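Long-range contacts in endo-beta-1,4-glucanase (cellulase B) (Bacillus halodurans, PDB 4V2X), which probably hydrolyses beta-1,4-linked glucans as a family 5 glycoside hydrolase, its catalytic module joined to an Ig-like module and a CBM46 carbohydrate-binding module: residues 276-284 against 322-332; 504-514 against 557-568. All blocks are in the same frame, centred on the assembly; numbering follows the deposited sequence. Where two conformers were deposited one is given.

Contact 1 of 2, residues 276-284 against 322-332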
# COMPACT_ATOMS: atom_id res chain seq x y z
N PHE A 276 2.42 28.77 0.18
CA PHE A 276 2.02 28.70 1.58
C PHE A 276 0.64 29.31 1.70
O PHE A 276 0.40 30.45 1.29
CB PHE A 276 3.05 29.42 2.44
CG PHE A 276 2.66 29.58 3.89
CD1 PHE A 276 2.48 28.48 4.71
CD2 PHE A 276 2.52 30.85 4.44
CE1 PHE A 276 2.15 28.64 6.05
CE2 PHE A 276 2.20 31.01 5.77
CZ PHE A 276 2.01 29.91 6.58
N TRP A 277 -0.31 28.54 2.23
CA TRP A 277 -1.71 28.88 2.05
C TRP A 277 -2.09 30.31 2.48
O TRP A 277 -2.71 31.04 1.70
CB TRP A 277 -2.63 27.83 2.70
CG TRP A 277 -4.05 28.20 2.55
CD1 TRP A 277 -4.81 28.12 1.40
CD2 TRP A 277 -4.89 28.75 3.56
NE1 TRP A 277 -6.07 28.60 1.65
CE2 TRP A 277 -6.14 28.99 2.97
CE3 TRP A 277 -4.70 29.06 4.91
CZ2 TRP A 277 -7.22 29.52 3.69
CZ3 TRP A 277 -5.76 29.58 5.61
CH2 TRP A 277 -7.00 29.81 5.01
N PRO A 278 -1.72 30.72 3.70
CA PRO A 278 -2.15 32.06 4.12
C PRO A 278 -1.61 33.20 3.25
O PRO A 278 -2.33 34.17 3.01
CB PRO A 278 -1.62 32.18 5.55
CG PRO A 278 -1.47 30.78 6.02
CD PRO A 278 -1.10 29.97 4.81
N PHE A 279 -0.36 33.08 2.82
CA PHE A 279 0.20 34.07 1.91
C PHE A 279 -0.52 34.01 0.57
O PHE A 279 -0.87 35.04 -0.01
CB PHE A 279 1.70 33.84 1.69
CG PHE A 279 2.28 34.70 0.61
CD1 PHE A 279 2.41 36.07 0.79
CD2 PHE A 279 2.68 34.15 -0.60
CE1 PHE A 279 2.94 36.87 -0.21
CE2 PHE A 279 3.21 34.95 -1.61
CZ PHE A 279 3.33 36.31 -1.42
N SER A 280 -0.78 32.79 0.10
CA SER A 280 -1.32 32.58 -1.24
C SER A 280 -2.72 33.17 -1.43
O SER A 280 -3.07 33.54 -2.54
CB SER A 280 -1.33 31.08 -1.57
OG SER A 280 -2.39 30.42 -0.91
N VAL A 281 -3.50 33.25 -0.35
CA VAL A 281 -4.84 33.84 -0.42
C VAL A 281 -4.95 35.20 0.28
O VAL A 281 -5.98 35.87 0.14
CB VAL A 281 -5.93 32.89 0.13
CG1 VAL A 281 -5.92 31.57 -0.63
CG2 VAL A 281 -5.80 32.67 1.64
N ASN A 282 -3.89 35.62 0.97
CA ASN A 282 -3.86 36.86 1.76
C ASN A 282 -4.85 36.84 2.91
O ASN A 282 -5.90 37.49 2.88
CB ASN A 282 -4.05 38.11 0.89
CG ASN A 282 -3.69 39.38 1.63
OD1 ASN A 282 -3.56 39.40 2.85
ND2 ASN A 282 -3.54 40.46 0.88
N ILE A 283 -4.48 36.09 3.95
CA ILE A 283 -5.27 35.96 5.16
C ILE A 283 -4.26 35.84 6.31
O ILE A 283 -3.07 35.60 6.08
CB ILE A 283 -6.19 34.71 5.07
CG1 ILE A 283 -7.26 34.70 6.17
CG2 ILE A 283 -5.37 33.42 5.12
CD1 ILE A 283 -8.27 33.58 5.98
N ALA A 284 -4.73 36.06 7.53
CA ALA A 284 -3.94 35.84 8.74
C ALA A 284 -2.71 36.76 8.88
O ALA A 284 -1.82 36.49 9.69
CB ALA A 284 -3.53 34.37 8.85
N LEU A 322 -0.27 31.22 -7.46
CA LEU A 322 -0.72 31.51 -6.12
C LEU A 322 -2.23 31.25 -6.08
O LEU A 322 -2.96 31.67 -6.98
CB LEU A 322 -0.38 32.96 -5.74
CG LEU A 322 1.11 33.17 -5.46
CD1 LEU A 322 1.42 34.65 -5.37
CD2 LEU A 322 1.55 32.46 -4.17
N LEU A 323 -2.67 30.52 -5.07
CA LEU A 323 -4.07 30.09 -4.97
C LEU A 323 -5.05 31.25 -5.05
O LEU A 323 -6.10 31.15 -5.69
CB LEU A 323 -4.30 29.32 -3.66
CG LEU A 323 -5.66 28.63 -3.53
CD1 LEU A 323 -5.83 27.57 -4.62
CD2 LEU A 323 -5.82 28.01 -2.16
N GLY A 324 -4.69 32.36 -4.41
CA GLY A 324 -5.53 33.56 -4.39
C GLY A 324 -5.83 34.18 -5.75
O GLY A 324 -6.78 34.94 -5.89
N PHE A 325 -5.02 33.85 -6.75
CA PHE A 325 -5.29 34.27 -8.13
C PHE A 325 -6.64 33.77 -8.64
O PHE A 325 -7.20 34.33 -9.59
CB PHE A 325 -4.17 33.78 -9.07
CG PHE A 325 -2.85 34.50 -8.93
CD1 PHE A 325 -2.64 35.52 -8.01
CD2 PHE A 325 -1.78 34.12 -9.73
CE1 PHE A 325 -1.41 36.16 -7.92
CE2 PHE A 325 -0.55 34.75 -9.64
CZ PHE A 325 -0.37 35.77 -8.73
N ASP A 326 -7.18 32.71 -8.01
CA ASP A 326 -8.54 32.26 -8.33
C ASP A 326 -9.57 33.34 -8.04
O ASP A 326 -10.66 33.30 -8.61
CB ASP A 326 -8.89 30.97 -7.56
CG ASP A 326 -8.24 29.74 -8.15
OD1 ASP A 326 -7.62 29.81 -9.23
OD2 ASP A 326 -8.37 28.66 -7.53
N LYS A 327 -9.25 34.27 -7.16
CA LYS A 327 -10.01 35.51 -7.02
C LYS A 327 -9.57 36.45 -8.15
O LYS A 327 -10.28 36.62 -9.13
CB LYS A 327 -9.83 36.09 -5.61
CG LYS A 327 -10.43 35.20 -4.52
CD LYS A 327 -10.09 35.63 -3.09
CE LYS A 327 -8.68 35.23 -2.69
NZ LYS A 327 -8.34 35.63 -1.30
N HIS A 328 -8.38 37.05 -8.01
CA HIS A 328 -7.74 37.79 -9.10
C HIS A 328 -6.29 38.05 -8.70
O HIS A 328 -5.94 37.86 -7.53
CB HIS A 328 -8.48 39.10 -9.42
CG HIS A 328 -8.59 40.04 -8.26
ND1 HIS A 328 -7.67 41.03 -8.01
CD2 HIS A 328 -9.52 40.15 -7.28
CE1 HIS A 328 -8.02 41.71 -6.94
NE2 HIS A 328 -9.15 41.20 -6.48
N THR A 329 -5.45 38.47 -9.65
CA THR A 329 -4.02 38.62 -9.39
C THR A 329 -3.67 39.77 -8.46
O THR A 329 -2.58 39.82 -7.91
CB THR A 329 -3.20 38.81 -10.70
OG1 THR A 329 -3.74 39.90 -11.45
CG2 THR A 329 -3.25 37.56 -11.54
N GLY A 330 -4.60 40.71 -8.31
CA GLY A 330 -4.43 41.85 -7.41
C GLY A 330 -4.55 41.58 -5.92
O GLY A 330 -4.32 42.48 -5.14
N VAL A 331 -4.90 40.36 -5.51
CA VAL A 331 -5.01 40.07 -4.07
C VAL A 331 -3.66 39.90 -3.36
O VAL A 331 -3.61 39.88 -2.12
CB VAL A 331 -5.92 38.86 -3.78
CG1 VAL A 331 -7.29 39.04 -4.42
CG2 VAL A 331 -5.28 37.57 -4.25
N ILE A 332 -2.59 39.77 -4.13
CA ILE A 332 -1.23 39.64 -3.62
C ILE A 332 -0.47 40.92 -3.99
O ILE A 332 -0.47 41.34 -5.15
CB ILE A 332 -0.49 38.43 -4.25
CG1 ILE A 332 -1.33 37.15 -4.17
CG2 ILE A 332 0.87 38.24 -3.61
CD1 ILE A 332 -1.64 36.70 -2.76
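Trp277 takes Leu323 CD2 at the edge of its indole, in the ring plane and 3.7 Å from CD1, while Val281 CG2 lies over one face, offset toward the rim. With CG anti to the backbone N (chi1 178°), the indole lies forward along its helix, its CD1 edge turned to that leucine, whose CD2 also packs on Val281 CG1. The Phe279 ring is approached obliquely by two branches, Leu322 CD2 near CE2 and Ile332 CG2 3.8 Å from CZ. The Phe325 ring is sandwiched within its own loop, Thr329 CG2 over one face and Leu322 CB over the other. These loops follow the sixth and seventh strands of the parallel eight-stranded barrel of the glycoside hydrolase module, and they are joined where helix 277-281 ends in a Schellman motif with Asn282 as its C-prime residue. Two carbonyls at that end accept from the other loop: Gly324 N reaches Ser280 O at 2.7 Å from above the carbonyl plane, and Lys327 NZ, which also salt-bridges Glu529, meets Val281 O on a lone pair at 2.8 Å. Asn282 donates back, its ND2 giving a straight bond, 3.1 Å and 166° at the hydrogen, to Val331 O.

Contact 2 of 2, residues 504-514 against 557-568. With GOL (glycerol), chain F.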
# COMPACT_ATOMS: atom_id res chain seq x y z
N ASN A 504 -3.19 55.74 -0.88
CA ASN A 504 -2.81 54.51 -0.18
C ASN A 504 -3.33 53.25 -0.85
O ASN A 504 -4.35 53.27 -1.55
CB ASN A 504 -3.32 54.52 1.26
CG ASN A 504 -2.66 55.58 2.10
OD1 ASN A 504 -1.57 55.36 2.63
ND2 ASN A 504 -3.30 56.74 2.22
N SER A 505 -2.60 52.16 -0.63
CA SER A 505 -3.00 50.83 -1.07
C SER A 505 -3.29 49.99 0.17
O SER A 505 -2.49 49.97 1.11
CB SER A 505 -1.89 50.19 -1.89
OG SER A 505 -2.17 48.83 -2.18
N LEU A 506 -4.44 49.32 0.19
CA LEU A 506 -4.82 48.51 1.34
C LEU A 506 -4.08 47.19 1.33
O LEU A 506 -4.05 46.50 0.31
CB LEU A 506 -6.33 48.26 1.34
CG LEU A 506 -6.89 47.42 2.49
CD1 LEU A 506 -6.79 48.15 3.81
CD2 LEU A 506 -8.34 47.04 2.19
N ALA A 507 -3.50 46.81 2.47
CA ALA A 507 -2.81 45.53 2.62
C ALA A 507 -3.72 44.44 3.18
O ALA A 507 -3.82 43.35 2.61
CB ALA A 507 -1.58 45.71 3.50
N THR A 508 -4.37 44.73 4.30
CA THR A 508 -5.27 43.76 4.92
C THR A 508 -6.18 44.45 5.94
O THR A 508 -6.08 45.66 6.19
CB THR A 508 -4.47 42.57 5.52
OG1 THR A 508 -5.36 41.55 6.03
CG2 THR A 508 -3.51 43.05 6.60
N MET A 509 -7.12 43.68 6.48
CA MET A 509 -8.12 44.19 7.40
C MET A 509 -8.31 43.18 8.52
O MET A 509 -8.52 42.00 8.25
CB MET A 509 -9.45 44.41 6.69
CG MET A 509 -10.52 45.05 7.57
SD MET A 509 -12.20 44.87 6.96
CE MET A 509 -12.53 43.15 7.32
N GLU A 510 -8.25 43.66 9.76
CA GLU A 510 -8.61 42.86 10.92
C GLU A 510 -10.04 43.12 11.33
O GLU A 510 -10.56 44.22 11.14
CB GLU A 510 -7.71 43.19 12.11
CG GLU A 510 -6.25 42.84 11.92
CD GLU A 510 -5.45 43.17 13.16
OE1 GLU A 510 -5.44 42.33 14.08
OE2 GLU A 510 -4.86 44.27 13.19
N ALA A 511 -10.67 42.10 11.91
CA ALA A 511 -12.02 42.22 12.47
C ALA A 511 -12.08 41.45 13.79
O ALA A 511 -11.83 40.24 13.81
CB ALA A 511 -13.06 41.70 11.49
N VAL A 512 -12.37 42.17 14.87
CA VAL A 512 -12.50 41.56 16.20
C VAL A 512 -13.76 42.09 16.86
O VAL A 512 -14.16 43.23 16.62
CB VAL A 512 -11.28 41.85 17.10
CG1 VAL A 512 -9.99 41.37 16.43
CG2 VAL A 512 -11.17 43.33 17.45
N TYR A 513 -14.40 41.27 17.69
CA TYR A 513 -15.52 41.74 18.49
C TYR A 513 -14.93 42.62 19.58
O TYR A 513 -13.91 42.27 20.15
CB TYR A 513 -16.29 40.57 19.10
CG TYR A 513 -16.99 39.75 18.05
CD1 TYR A 513 -18.11 40.26 17.39
CD2 TYR A 513 -16.54 38.48 17.69
CE1 TYR A 513 -18.76 39.52 16.41
CE2 TYR A 513 -17.18 37.74 16.71
CZ TYR A 513 -18.29 38.27 16.07
OH TYR A 513 -18.94 37.55 15.10
N VAL A 514 -15.56 43.76 19.85
CA VAL A 514 -15.04 44.67 20.88
C VAL A 514 -15.00 43.99 22.25
O VAL A 514 -14.13 44.30 23.07
CB VAL A 514 -15.81 46.02 20.96
CG1 VAL A 514 -15.71 46.77 19.64
CG2 VAL A 514 -17.26 45.82 21.36
N GLU A 557 -20.98 44.53 18.17
CA GLU A 557 -20.06 45.58 17.76
C GLU A 557 -18.70 44.98 17.44
O GLU A 557 -18.14 44.22 18.23
CB GLU A 557 -19.93 46.62 18.87
CG GLU A 557 -19.15 47.85 18.43
CD GLU A 557 -19.14 48.95 19.47
OE1 GLU A 557 -20.18 49.13 20.14
OE2 GLU A 557 -18.11 49.63 19.61
N VAL A 558 -18.20 45.33 16.26
CA VAL A 558 -16.95 44.79 15.74
C VAL A 558 -16.01 45.95 15.43
O VAL A 558 -16.41 46.94 14.81
CB VAL A 558 -17.22 43.96 14.48
CG1 VAL A 558 -15.95 43.67 13.69
CG2 VAL A 558 -17.93 42.66 14.87
N ARG A 559 -14.75 45.81 15.85
CA ARG A 559 -13.72 46.78 15.52
C ARG A 559 -12.94 46.28 14.32
O ARG A 559 -12.42 45.16 14.33
CB ARG A 559 -12.77 47.02 16.69
CG ARG A 559 -11.73 48.10 16.40
CD ARG A 559 -10.87 48.40 17.63
NE ARG A 559 -10.21 47.20 18.15
CZ ARG A 559 -9.12 46.63 17.62
NH1 ARG A 559 -8.53 47.13 16.54
NH2 ARG A 559 -8.61 45.53 18.18
N LEU A 560 -12.89 47.10 13.28
CA LEU A 560 -12.10 46.81 12.09
C LEU A 560 -10.82 47.62 12.16
O LEU A 560 -10.81 48.75 12.65
CB LEU A 560 -12.87 47.20 10.83
CG LEU A 560 -14.24 46.55 10.65
CD1 LEU A 560 -14.88 47.06 9.36
CD2 LEU A 560 -14.14 45.04 10.63
N THR A 561 -9.73 47.04 11.66
CA THR A 561 -8.47 47.76 11.56
C THR A 561 -7.94 47.55 10.14
O THR A 561 -7.65 46.43 9.73
CB THR A 561 -7.44 47.28 12.59
OG1 THR A 561 -8.01 47.35 13.90
CG2 THR A 561 -6.17 48.12 12.52
N PHE A 562 -7.84 48.65 9.41
CA PHE A 562 -7.35 48.63 8.05
C PHE A 562 -5.88 49.01 8.06
O PHE A 562 -5.52 50.06 8.58
CB PHE A 562 -8.16 49.59 7.18
CG PHE A 562 -9.59 49.19 7.03
CD1 PHE A 562 -10.53 49.59 7.95
CD2 PHE A 562 -9.99 48.38 5.97
CE1 PHE A 562 -11.86 49.21 7.82
CE2 PHE A 562 -11.30 48.00 5.83
CZ PHE A 562 -12.24 48.41 6.75
N HIS A 563 -5.07 48.12 7.50
CA HIS A 563 -3.63 48.28 7.41
C HIS A 563 -3.26 48.63 5.98
O HIS A 563 -3.58 47.89 5.06
CB HIS A 563 -2.95 46.97 7.80
CG HIS A 563 -3.24 46.53 9.20
ND1 HIS A 563 -2.42 46.84 10.26
CD2 HIS A 563 -4.26 45.81 9.71
CE1 HIS A 563 -2.92 46.33 11.37
NE2 HIS A 563 -4.03 45.69 11.06
N PHE A 564 -2.58 49.76 5.80
CA PHE A 564 -2.15 50.22 4.48
C PHE A 564 -0.65 50.07 4.31
O PHE A 564 0.10 50.08 5.28
CB PHE A 564 -2.59 51.67 4.25
CG PHE A 564 -4.08 51.86 4.30
CD1 PHE A 564 -4.72 52.04 5.52
CD2 PHE A 564 -4.84 51.81 3.14
CE1 PHE A 564 -6.10 52.20 5.58
CE2 PHE A 564 -6.21 51.96 3.19
CZ PHE A 564 -6.84 52.16 4.41
N TRP A 565 -0.22 49.93 3.06
CA TRP A 565 1.19 49.68 2.76
C TRP A 565 2.13 50.84 3.13
O TRP A 565 3.34 50.64 3.26
CB TRP A 565 1.35 49.30 1.29
CG TRP A 565 0.92 47.89 1.04
CD1 TRP A 565 -0.19 47.48 0.39
CD2 TRP A 565 1.59 46.72 1.50
NE1 TRP A 565 -0.26 46.11 0.40
CE2 TRP A 565 0.82 45.62 1.08
CE3 TRP A 565 2.76 46.49 2.22
CZ2 TRP A 565 1.20 44.30 1.34
CZ3 TRP A 565 3.14 45.18 2.48
CH2 TRP A 565 2.36 44.10 2.05
N SER A 566 1.57 52.03 3.27
CA SER A 566 2.31 53.20 3.74
C SER A 566 2.66 53.12 5.22
O SER A 566 3.46 53.92 5.70
CB SER A 566 1.47 54.45 3.52
OG SER A 566 0.26 54.35 4.25
N GLY A 567 2.04 52.19 5.94
CA GLY A 567 2.17 52.11 7.38
C GLY A 567 0.98 52.71 8.11
O GLY A 567 0.86 52.54 9.32
N GLU A 568 0.11 53.42 7.38
CA GLU A 568 -1.08 54.01 7.96
C GLU A 568 -2.02 52.91 8.43
O GLU A 568 -2.17 51.88 7.76
CB GLU A 568 -1.80 54.92 6.96
CG GLU A 568 -1.08 56.22 6.65
CD GLU A 568 -1.11 57.22 7.80
OE1 GLU A 568 -2.16 57.37 8.44
OE2 GLU A 568 -0.07 57.86 8.06
C1 GOL F . -2.87 43.85 -3.05
O1 GOL F . -3.22 45.03 -3.79
C2 GOL F . -2.79 44.21 -1.58
O2 GOL F . -1.67 45.06 -1.36
C3 GOL F . -2.70 42.93 -0.76
O3 GOL F . -1.72 43.03 0.28
O HOH W 1 -0.66 52.69 1.37
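A classic beta bulge marks one end of this antiparallel strand pair in the C-terminal carbohydrate-binding module: Ala507 and Thr508 both face His563, whose O takes Ala507 N at 2.8 Å and, weakly, Thr508 N. Beyond it the ladder runs regularly to Tyr513 and Val558. On the face with Thr508 and Val512, Glu510 crosses obliquely to His563; NE2 gives its hydrogen to OE2 at 2.7 Å, in the imidazole plane but on the anti side of the carboxylate. Ser526 holds OE1, the other oxygen. Val512 CG2 lies over one face of the Arg559 guanidinium. On the opposite face of the sheet, with Ala511 and Tyr513, Met509, its CG anti to the backbone N (chi1 -176°), runs beside Phe562: CG sits over the ring, and SD makes an oblique Met-aromatic contact 3.4 Å from CE2. At the bulge, Ala507 CB rests on one face of the Trp565 indole, 3.6 Å from the centroid of its five-membered ring, and NE1 points to O2 of a glycerol, probably from the crystallisation liquor, at a separation too short to trust. A serine in place of Trp565 would probably leave Ala507 CB without its aromatic cover and open a gap toward Gln333. Ser566 OG donates to Asn504 OD1 at 2.6 Å, and a water links Asn504 OD1 to Ser505 N and Ser566 N. Strand 506-513 ends its sheet within this chain, yet its outer side bonds through the backbone, Met509 to Lys528 and Ala511 to Ala519 and Ser526; strand 569-577 flanks 556-564, and strand 542-545 packs against Met509, Leu560 and Phe562.

Contact 1 belongs to the catalytic module and contact 2 to the carbohydrate-binding module; their centres lie about 17 Å apart, yet the two meet directly. Asn282 ND2, already engaged within contact 1, approaches Ala507 O at 3.4 Å, a weak hydrogen bond that brings the end of helix 277-281 up to the beta bulge. The segment 526-530 touches both contacts: Glu529 and Phe530 bind Lys327 of contact 1, while Ser526 and Lys528 bond to strand 506-513. A glycerol, probably from the crystallisation liquor, lies beside Trp565 and Ala507 O and about 3 Å from the Asn282 side chain (nearest atoms), so it may mark a pocket between the modules. Both contacts lie away from the calcium site at Asp216 and Asp217.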